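Local coordinates for membrane-anchored mycosin mycp1 (Mycobacterium thermoresistibile, PDB 4HVL), which probably cleaves proteins as a subtilisin-like serine protease and is an essential component of the type VII (ESX-1) secretion system, at residues A[27-32]-A[96-101]; A[86-91]-A[130-135]; A[101-106]-A[289-294]. All coordinates share one frame; numbering follows the deposited sequence.

Contact 1: residues A[27-32]-A[96-101]. With ZN (zinc ion), chain G.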
loop_
_atom_site.group_PDB
_atom_site.type_symbol
_atom_site.label_atom_id
_atom_site.label_comp_id
_atom_site.label_asym_id
_atom_site.label_seq_id
_atom_site.Cartn_x
_atom_site.Cartn_y
_atom_site.Cartn_z
ATOM N N ARG A 27 7.611 6.281 22.019
ATOM C CA ARG A 27 6.220 6.371 22.435
ATOM C C ARG A 27 5.581 5.012 22.689
ATOM O O ARG A 27 5.903 4.025 22.011
ATOM C CB ARG A 27 5.389 7.062 21.362
ATOM C CG ARG A 27 5.816 8.467 21.006
ATOM C CD ARG A 27 4.829 9.010 19.983
ATOM N NE ARG A 27 5.303 10.230 19.328
ATOM C CZ ARG A 27 4.768 10.750 18.221
ATOM N NH1 ARG A 27 3.729 10.163 17.624
ATOM N NH2 ARG A 27 5.275 11.867 17.703
ATOM N N VAL A 28 4.625 4.995 23.618
ATOM C CA VAL A 28 3.781 3.828 23.863
ATOM C C VAL A 28 2.893 3.569 22.645
ATOM O O VAL A 28 2.505 4.489 21.929
ATOM C CB VAL A 28 2.927 3.999 25.145
ATOM C CG1 VAL A 28 1.969 2.827 25.337
ATOM C CG2 VAL A 28 3.829 4.138 26.360
ATOM N N CYS A 29 2.617 2.298 22.387
ATOM C CA CYS A 29 1.928 1.916 21.162
ATOM C C CYS A 29 0.470 2.352 21.183
ATOM O O CYS A 29 -0.198 2.301 22.208
ATOM C CB CYS A 29 2.027 0.406 20.970
ATOM S SG CYS A 29 3.751 -0.136 20.771
ATOM N N ALA A 30 -0.006 2.775 20.028
ATOM C CA ALA A 30 -1.424 3.076 19.830
ATOM C C ALA A 30 -2.212 1.795 19.626
ATOM O O ALA A 30 -1.639 0.733 19.353
ATOM C CB ALA A 30 -1.596 3.985 18.623
ATOM N N ALA A 31 -3.532 1.902 19.782
ATOM C CA ALA A 31 -4.466 0.828 19.430
ATOM C C ALA A 31 -5.656 1.462 18.716
ATOM O O ALA A 31 -6.003 2.602 18.997
ATOM C CB ALA A 31 -4.925 0.104 20.662
ATOM N N PRO A 32 -6.253 0.744 17.760
ATOM C CA PRO A 32 -7.417 1.277 17.087
ATOM C C PRO A 32 -8.627 1.210 17.993
ATOM O O PRO A 32 -8.610 0.493 19.014
ATOM C CB PRO A 32 -7.597 0.316 15.914
ATOM C CG PRO A 32 -7.123 -0.973 16.455
ATOM C CD PRO A 32 -5.925 -0.613 17.290
ATOM N N SER A 96 4.727 -7.034 15.531
ATOM C CA SER A 96 4.371 -6.021 16.508
ATOM C C SER A 96 3.942 -4.747 15.782
ATOM O O SER A 96 4.744 -4.119 15.075
ATOM C CB SER A 96 5.579 -5.716 17.401
ATOM O OG SER A 96 5.207 -4.802 18.423
ATOM N N ASP A 97 2.675 -4.380 15.939
ATOM C CA ASP A 97 2.129 -3.158 15.369
ATOM C C ASP A 97 2.021 -2.157 16.515
ATOM O O ASP A 97 1.255 -2.378 17.430
ATOM C CB ASP A 97 0.739 -3.402 14.768
ATOM C CG ASP A 97 0.182 -2.189 14.087
ATOM O OD1 ASP A 97 0.931 -1.164 13.978
ATOM O OD2 ASP A 97 -0.976 -2.287 13.602
ATOM N N CYS A 98 2.784 -1.070 16.434
ATOM C CA CYS A 98 2.758 -0.022 17.441
ATOM C C CYS A 98 1.926 1.186 16.956
ATOM O O CYS A 98 1.746 2.137 17.694
ATOM C CB CYS A 98 4.208 0.393 17.772
ATOM S SG CYS A 98 4.493 1.171 19.374
ATOM N N ASP A 99 1.369 1.110 15.747
ATOM C CA ASP A 99 0.763 2.274 15.096
ATOM C C ASP A 99 -0.718 2.104 14.784
ATOM O O ASP A 99 -1.296 2.948 14.141
ATOM C CB ASP A 99 1.495 2.562 13.778
ATOM C CG ASP A 99 2.935 2.981 13.989
ATOM O OD1 ASP A 99 3.719 2.216 14.581
ATOM O OD2 ASP A 99 3.270 4.093 13.582
ATOM N N ALA A 100 -1.316 0.980 15.151
ATOM C CA ALA A 100 -2.707 0.733 14.807
ATOM C C ALA A 100 -2.930 0.993 13.332
ATOM O O ALA A 100 -3.844 1.711 12.959
ATOM C CB ALA A 100 -3.626 1.607 15.656
ATOM N N HIS A 101 -2.084 0.412 12.489
ATOM C CA HIS A 101 -2.155 0.666 11.084
ATOM C C HIS A 101 -1.996 -0.643 10.303
ATOM O O HIS A 101 -2.951 -1.105 9.670
ATOM C CB HIS A 101 -1.119 1.747 10.694
ATOM C CG HIS A 101 -1.269 2.254 9.297
ATOM N ND1 HIS A 101 -0.700 1.613 8.218
ATOM C CD2 HIS A 101 -1.966 3.301 8.788
ATOM C CE1 HIS A 101 -1.010 2.262 7.106
ATOM N NE2 HIS A 101 -1.785 3.283 7.422
HETATM ZN ZN ZN G . -2.273 4.746 5.934
HETATM O O HOH W 1 -1.803 6.562 6.966
#
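C29 and C98 reach each other with different first torsions. In C29, SG stands anti to the carbonyl carbon, beside the backbone N (chi1 -63°). In C98, SG stands anti to the backbone N (chi1 -157°). The two sulfurs form a disulfide, C29 SG to C98 SG 2.1 Å, with a torsion of -91° about the S-S bond, close to the relaxed value. Next to it the backbone of A30 hydrogen-bonds to the carbonyl of C98, A30 N to C98 O 3.0 Å. The donor lies above the carbonyl plane. Further along, the methyl of A100 meets the proline ring at its CD, A100 CB to P32 CD 3.6 Å. A100 CB also lies 4.3 Å from A30 CB.

Inside 96-101, D97 organises the turn. D97 OD1 accepts from D99 N at 2.9 Å, from above the carboxylate plane, which makes an Asx turn. Its OD2 accepts from H101 N on the syn side. D97 OD2 also has T103 OG1 as a partner. These bonds hold the backbone just before H101, the N-cap of helix 102-110. H101 NE2 binds a zinc ion at 2.1 Å together with S312, and its ND1 bonds to D70. The disulfide thus ties the loop after strand 23-25 to the loop leading into the predicted charge-relay histidine of a subtilisin fold.

Contact 2: residues A[86-91]-A[130-135]. With ZN (zinc ion), chain B.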
loop_
_atom_site.group_PDB
_atom_site.type_symbol
_atom_site.label_atom_id
_atom_site.label_comp_id
_atom_site.label_asym_id
_atom_site.label_seq_id
_atom_site.Cartn_x
_atom_site.Cartn_y
_atom_site.Cartn_z
ATOM N N ASP A 86 11.451 -7.122 10.348
ATOM C CA ASP A 86 11.351 -5.780 10.911
ATOM C C ASP A 86 12.479 -4.924 10.365
ATOM O O ASP A 86 13.654 -5.301 10.452
ATOM C CB ASP A 86 11.454 -5.887 12.425
ATOM C CG ASP A 86 10.784 -4.747 13.154
ATOM O OD1 ASP A 86 10.789 -3.600 12.678
ATOM O OD2 ASP A 86 10.280 -4.993 14.265
ATOM N N PHE A 87 12.110 -3.774 9.815
ATOM C CA PHE A 87 13.056 -2.803 9.277
ATOM C C PHE A 87 13.030 -1.504 10.080
ATOM O O PHE A 87 13.583 -0.516 9.660
ATOM C CB PHE A 87 12.742 -2.584 7.798
ATOM C CG PHE A 87 12.912 -3.838 6.973
ATOM C CD1 PHE A 87 12.015 -4.874 7.074
ATOM C CD2 PHE A 87 13.996 -3.989 6.144
ATOM C CE1 PHE A 87 12.195 -6.041 6.362
ATOM C CE2 PHE A 87 14.178 -5.159 5.411
ATOM C CZ PHE A 87 13.266 -6.176 5.517
ATOM N N VAL A 88 12.406 -1.544 11.258
ATOM C CA VAL A 88 12.372 -0.426 12.225
ATOM C C VAL A 88 13.147 -0.806 13.473
ATOM O O VAL A 88 14.146 -0.153 13.849
ATOM C CB VAL A 88 10.901 -0.088 12.574
ATOM C CG1 VAL A 88 10.798 0.953 13.687
ATOM C CG2 VAL A 88 10.203 0.388 11.311
ATOM N N ASP A 89 12.698 -1.877 14.116
ATOM C CA ASP A 89 13.408 -2.425 15.257
ATOM C C ASP A 89 14.334 -3.547 14.782
ATOM O O ASP A 89 13.906 -4.563 14.226
ATOM C CB ASP A 89 12.442 -2.919 16.313
ATOM C CG ASP A 89 13.108 -3.140 17.657
ATOM O OD1 ASP A 89 14.219 -3.719 17.705
ATOM O OD2 ASP A 89 12.512 -2.739 18.687
ATOM N N ALA A 90 15.616 -3.358 15.039
ATOM C CA ALA A 90 16.629 -4.275 14.566
ATOM C C ALA A 90 16.464 -5.687 15.132
ATOM O O ALA A 90 16.932 -6.622 14.525
ATOM C CB ALA A 90 18.005 -3.733 14.874
ATOM N N ALA A 91 15.790 -5.829 16.271
ATOM C CA ALA A 91 15.563 -7.145 16.906
ATOM C C ALA A 91 14.153 -7.733 16.659
ATOM O O ALA A 91 13.821 -8.825 17.154
ATOM C CB ALA A 91 15.830 -7.027 18.408
ATOM N N SER A 130 3.926 -10.290 7.425
ATOM C CA SER A 130 4.042 -8.901 7.908
ATOM C C SER A 130 5.496 -8.418 7.987
ATOM O O SER A 130 6.314 -8.965 8.724
ATOM C CB SER A 130 3.378 -8.743 9.287
ATOM O OG SER A 130 3.520 -7.409 9.794
ATOM N N LEU A 131 5.794 -7.374 7.228
ATOM C CA LEU A 131 7.096 -6.709 7.275
ATOM C C LEU A 131 6.864 -5.315 7.815
ATOM O O LEU A 131 6.069 -4.546 7.242
ATOM C CB LEU A 131 7.700 -6.593 5.885
ATOM C CG LEU A 131 8.089 -7.868 5.149
ATOM C CD1 LEU A 131 6.884 -8.504 4.443
ATOM C CD2 LEU A 131 9.181 -7.556 4.132
ATOM N N ARG A 132 7.510 -4.986 8.931
ATOM C CA ARG A 132 7.417 -3.652 9.470
ATOM C C ARG A 132 8.528 -2.794 8.847
ATOM O O ARG A 132 9.716 -3.051 9.045
ATOM C CB ARG A 132 7.468 -3.610 11.001
ATOM C CG ARG A 132 7.536 -2.175 11.513
ATOM C CD ARG A 132 7.111 -2.008 12.945
ATOM N NE ARG A 132 8.089 -2.592 13.865
ATOM C CZ ARG A 132 8.056 -2.444 15.182
ATOM N NH1 ARG A 132 7.105 -1.726 15.746
ATOM N NH2 ARG A 132 8.972 -3.036 15.931
ATOM N N HIS A 133 8.115 -1.776 8.110
ATOM C CA HIS A 133 9.027 -0.810 7.521
ATOM C C HIS A 133 8.911 0.596 8.150
ATOM O O HIS A 133 9.895 1.343 8.122
ATOM C CB HIS A 133 8.832 -0.733 6.006
ATOM C CG HIS A 133 9.667 0.325 5.365
ATOM N ND1 HIS A 133 9.175 1.578 5.081
ATOM C CD2 HIS A 133 10.990 0.367 5.082
ATOM C CE1 HIS A 133 10.145 2.332 4.598
ATOM N NE2 HIS A 133 11.254 1.616 4.583
ATOM N N THR A 134 7.752 0.950 8.719
ATOM C CA THR A 134 7.527 2.277 9.309
ATOM C C THR A 134 6.907 2.188 10.682
ATOM O O THR A 134 6.125 1.276 10.937
ATOM C CB THR A 134 6.578 3.129 8.418
ATOM O OG1 THR A 134 7.299 3.565 7.271
ATOM C CG2 THR A 134 6.081 4.386 9.113
ATOM N N SER A 135 7.258 3.143 11.558
ATOM C CA SER A 135 6.495 3.419 12.791
ATOM C C SER A 135 6.694 4.836 13.285
ATOM O O SER A 135 7.838 5.257 13.526
ATOM C CB SER A 135 6.856 2.478 13.939
ATOM O OG SER A 135 6.195 2.902 15.147
HETATM ZN ZN ZN B . 7.298 2.557 5.400
HETATM O O HOH W 2 9.668 -3.277 18.802
#
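A parallel beta bridge pairs D86 with R132, D86 CA to R132 CA 4.7 Å. Beyond it the chain of 86-91 leaves the sheet as a loop, while 130-132 ends strand 127-132. The bridge is closed by a short backbone bond, F87 N to R132 O 2.6 Å.

The side chains of D86 and R132 lie side by side and point the same way. R132 bends at chi3 (70°), which turns NE away from a fully extended course. It grips the carboxylate side-on with two nitrogens. R132 NH2 meets the syn lone pair of D86 OD2 at 2.9 Å, and R132 NE meets D86 OD1 at 3.1 Å. The carboxylate and guanidinium planes are 51° apart, so the grip is not coplanar. D86 OD1 also accepts from V88 N and D89 N, in an Asx turn and an Asx motif. V88 CG1 lies over one face of the guanidinium, and V88 CG2 touches H133 O at 3.3 Å. F87 CE1 packs on L131 CD2 at 4.0 Å. Water 2 links R132 NH2 to D89 OD2.

H133 ND1 and T134 OG1 bind a zinc ion, each at 2.1 Å, and E181 completes the protein ligands. H133 NE2 bonds to S158 O. The buried charge of R132 is probably balanced mainly by D86; D89 OD2 is 4.5 Å from R132 NH2, beyond a salt bridge. Three N-H donors on D86 OD1 probably favour its ionised form.

Contact 3: residues A[101-106]-A[289-294]. With ZN (zinc ion), chain G.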
loop_
_atom_site.group_PDB
_atom_site.type_symbol
_atom_site.label_atom_id
_atom_site.label_comp_id
_atom_site.label_asym_id
_atom_site.label_seq_id
_atom_site.Cartn_x
_atom_site.Cartn_y
_atom_site.Cartn_z
ATOM N N HIS A 101 -2.084 0.412 12.489
ATOM C CA HIS A 101 -2.155 0.666 11.084
ATOM C C HIS A 101 -1.996 -0.643 10.303
ATOM O O HIS A 101 -2.951 -1.105 9.670
ATOM C CB HIS A 101 -1.119 1.747 10.694
ATOM C CG HIS A 101 -1.269 2.254 9.297
ATOM N ND1 HIS A 101 -0.700 1.613 8.218
ATOM C CD2 HIS A 101 -1.966 3.301 8.788
ATOM C CE1 HIS A 101 -1.010 2.262 7.106
ATOM N NE2 HIS A 101 -1.785 3.283 7.422
ATOM N N GLY A 102 -0.817 -1.250 10.371
ATOM C CA GLY A 102 -0.531 -2.460 9.613
ATOM C C GLY A 102 -1.487 -3.609 9.890
ATOM O O GLY A 102 -1.852 -4.372 8.993
ATOM N N THR A 103 -1.913 -3.721 11.137
ATOM C CA THR A 103 -2.887 -4.740 11.503
ATOM C C THR A 103 -4.164 -4.521 10.691
ATOM O O THR A 103 -4.767 -5.466 10.184
ATOM C CB THR A 103 -3.206 -4.663 13.010
ATOM O OG1 THR A 103 -1.984 -4.843 13.753
ATOM C CG2 THR A 103 -4.196 -5.741 13.392
ATOM N N LEU A 104 -4.553 -3.263 10.561
ATOM C CA LEU A 104 -5.804 -2.900 9.853
ATOM C C LEU A 104 -5.655 -3.129 8.356
ATOM O O LEU A 104 -6.533 -3.687 7.735
ATOM C CB LEU A 104 -6.222 -1.464 10.162
ATOM C CG LEU A 104 -6.850 -1.214 11.543
ATOM C CD1 LEU A 104 -5.897 -1.484 12.700
ATOM C CD2 LEU A 104 -7.370 0.208 11.645
ATOM N N THR A 105 -4.541 -2.700 7.777
ATOM C CA THR A 105 -4.234 -3.008 6.371
ATOM C C THR A 105 -4.363 -4.505 6.060
ATOM O O THR A 105 -5.094 -4.904 5.144
ATOM C CB THR A 105 -2.810 -2.559 6.032
ATOM O OG1 THR A 105 -2.676 -1.192 6.398
ATOM C CG2 THR A 105 -2.514 -2.713 4.547
ATOM N N ALA A 106 -3.668 -5.318 6.853
ATOM C CA ALA A 106 -3.703 -6.767 6.676
ATOM C C ALA A 106 -5.129 -7.306 6.770
ATOM O O ALA A 106 -5.498 -8.211 5.990
ATOM C CB ALA A 106 -2.786 -7.467 7.683
ATOM N N LEU A 289 -10.203 -4.576 11.093
ATOM C CA LEU A 289 -10.041 -5.300 12.352
ATOM C C LEU A 289 -8.800 -4.860 13.110
ATOM O O LEU A 289 -7.783 -4.479 12.520
ATOM C CB LEU A 289 -9.952 -6.811 12.107
ATOM C CG LEU A 289 -11.081 -7.471 11.287
ATOM C CD1 LEU A 289 -10.816 -8.976 11.165
ATOM C CD2 LEU A 289 -12.432 -7.188 11.914
ATOM N N GLY A 290 -8.892 -4.927 14.431
ATOM C CA GLY A 290 -7.803 -4.543 15.318
ATOM C C GLY A 290 -6.964 -5.721 15.783
ATOM O O GLY A 290 -6.973 -6.810 15.174
ATOM N N TYR A 291 -6.267 -5.498 16.897
ATOM C CA TYR A 291 -5.267 -6.419 17.404
ATOM C C TYR A 291 -5.851 -7.733 17.926
ATOM O O TYR A 291 -5.113 -8.688 18.129
ATOM C CB TYR A 291 -4.448 -5.767 18.531
ATOM C CG TYR A 291 -3.756 -4.449 18.187
ATOM C CD1 TYR A 291 -3.414 -4.122 16.864
ATOM C CD2 TYR A 291 -3.403 -3.544 19.193
ATOM C CE1 TYR A 291 -2.782 -2.920 16.549
ATOM C CE2 TYR A 291 -2.764 -2.352 18.883
ATOM C CZ TYR A 291 -2.467 -2.034 17.556
ATOM O OH TYR A 291 -1.806 -0.861 17.251
ATOM N N GLY A 292 -7.156 -7.768 18.177
ATOM C CA GLY A 292 -7.811 -9.000 18.620
ATOM C C GLY A 292 -8.703 -9.583 17.529
ATOM O O GLY A 292 -9.389 -10.553 17.759
ATOM N N GLY A 293 -8.688 -8.996 16.339
ATOM C CA GLY A 293 -9.621 -9.391 15.286
ATOM C C GLY A 293 -11.007 -8.803 15.458
ATOM O O GLY A 293 -11.965 -9.268 14.820
ATOM N N GLU A 294 -11.100 -7.762 16.296
ATOM C CA GLU A 294 -12.351 -7.047 16.591
ATOM C C GLU A 294 -12.585 -5.931 15.575
ATOM O O GLU A 294 -11.646 -5.244 15.184
ATOM C CB GLU A 294 -12.297 -6.457 18.027
ATOM C CG GLU A 294 -11.572 -5.114 18.218
ATOM C CD GLU A 294 -10.036 -5.134 18.158
ATOM O OE1 GLU A 294 -9.432 -6.168 17.828
ATOM O OE2 GLU A 294 -9.401 -4.085 18.466
HETATM ZN ZN ZN G . -2.273 4.746 5.934
HETATM O O HOH W 1 -1.803 6.562 6.966
#
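The edge of the Y291 ring receives T103, and the two side chains cross at about a right angle. T103 CB lies in the ring plane. The T103 torsion (chi1 -59°) sets OG1 anti to the carbonyl carbon, which brings it to the ring edge, T103 OG1 to Y291 CE1 3.5 Å. The same turn puts the methyl on the loop backbone, T103 CG2 to G290 O 3.5 Å. The hydroxyl is held elsewhere, by N74 N as well as D97 OD2. Y291 OH likewise bonds to A30 O.

L104 sets its branch point against a carbonyl. Chi1 (-76°) places CG anti to its own carbonyl carbon, with L104 CG 3.5 Å from L289 O. L104 CD1 approaches L289 O equally closely. This carbonyl oxygen is buried here without a hydrogen-bond partner. L104 CD1 also comes to 4.5 Å from G290 CA.

The loop is shaped by a type I turn from G290 to G293. E294 OE1 braces it by accepting from G292 N at 2.8 Å.

The contact joins the first turn of helix 102-110 to the loop before strand 295-300. In the subtilisin fold this helix starts at the charge-relay histidine, here the predicted H101.

In the fold
Contacts 1 and 3 share H101 and its zinc ion, and their centres lie 10 Å apart. They are joined by the bond from A30 O to Y291 OH, 2.6 Å, and by D97 OD2 to T103 OG1, 2.8 Å. Y291 thereby connects the 289-294 loop to segment 27-32. Contact 2 sits 13 Å from contact 1, centre to centre, and touches it through D99 OD1 and S135 OG at 2.6 Å, a probable hydrogen bond. Contacts 2 and 3 do not touch; their centres are 17 Å apart. Contact 2 has its own zinc site. Loop 96-101 thus touches both other contacts, through D99 and D97. It leads to H101, which bonds to D70 and shares the zinc ion with S312, the predicted charge relay.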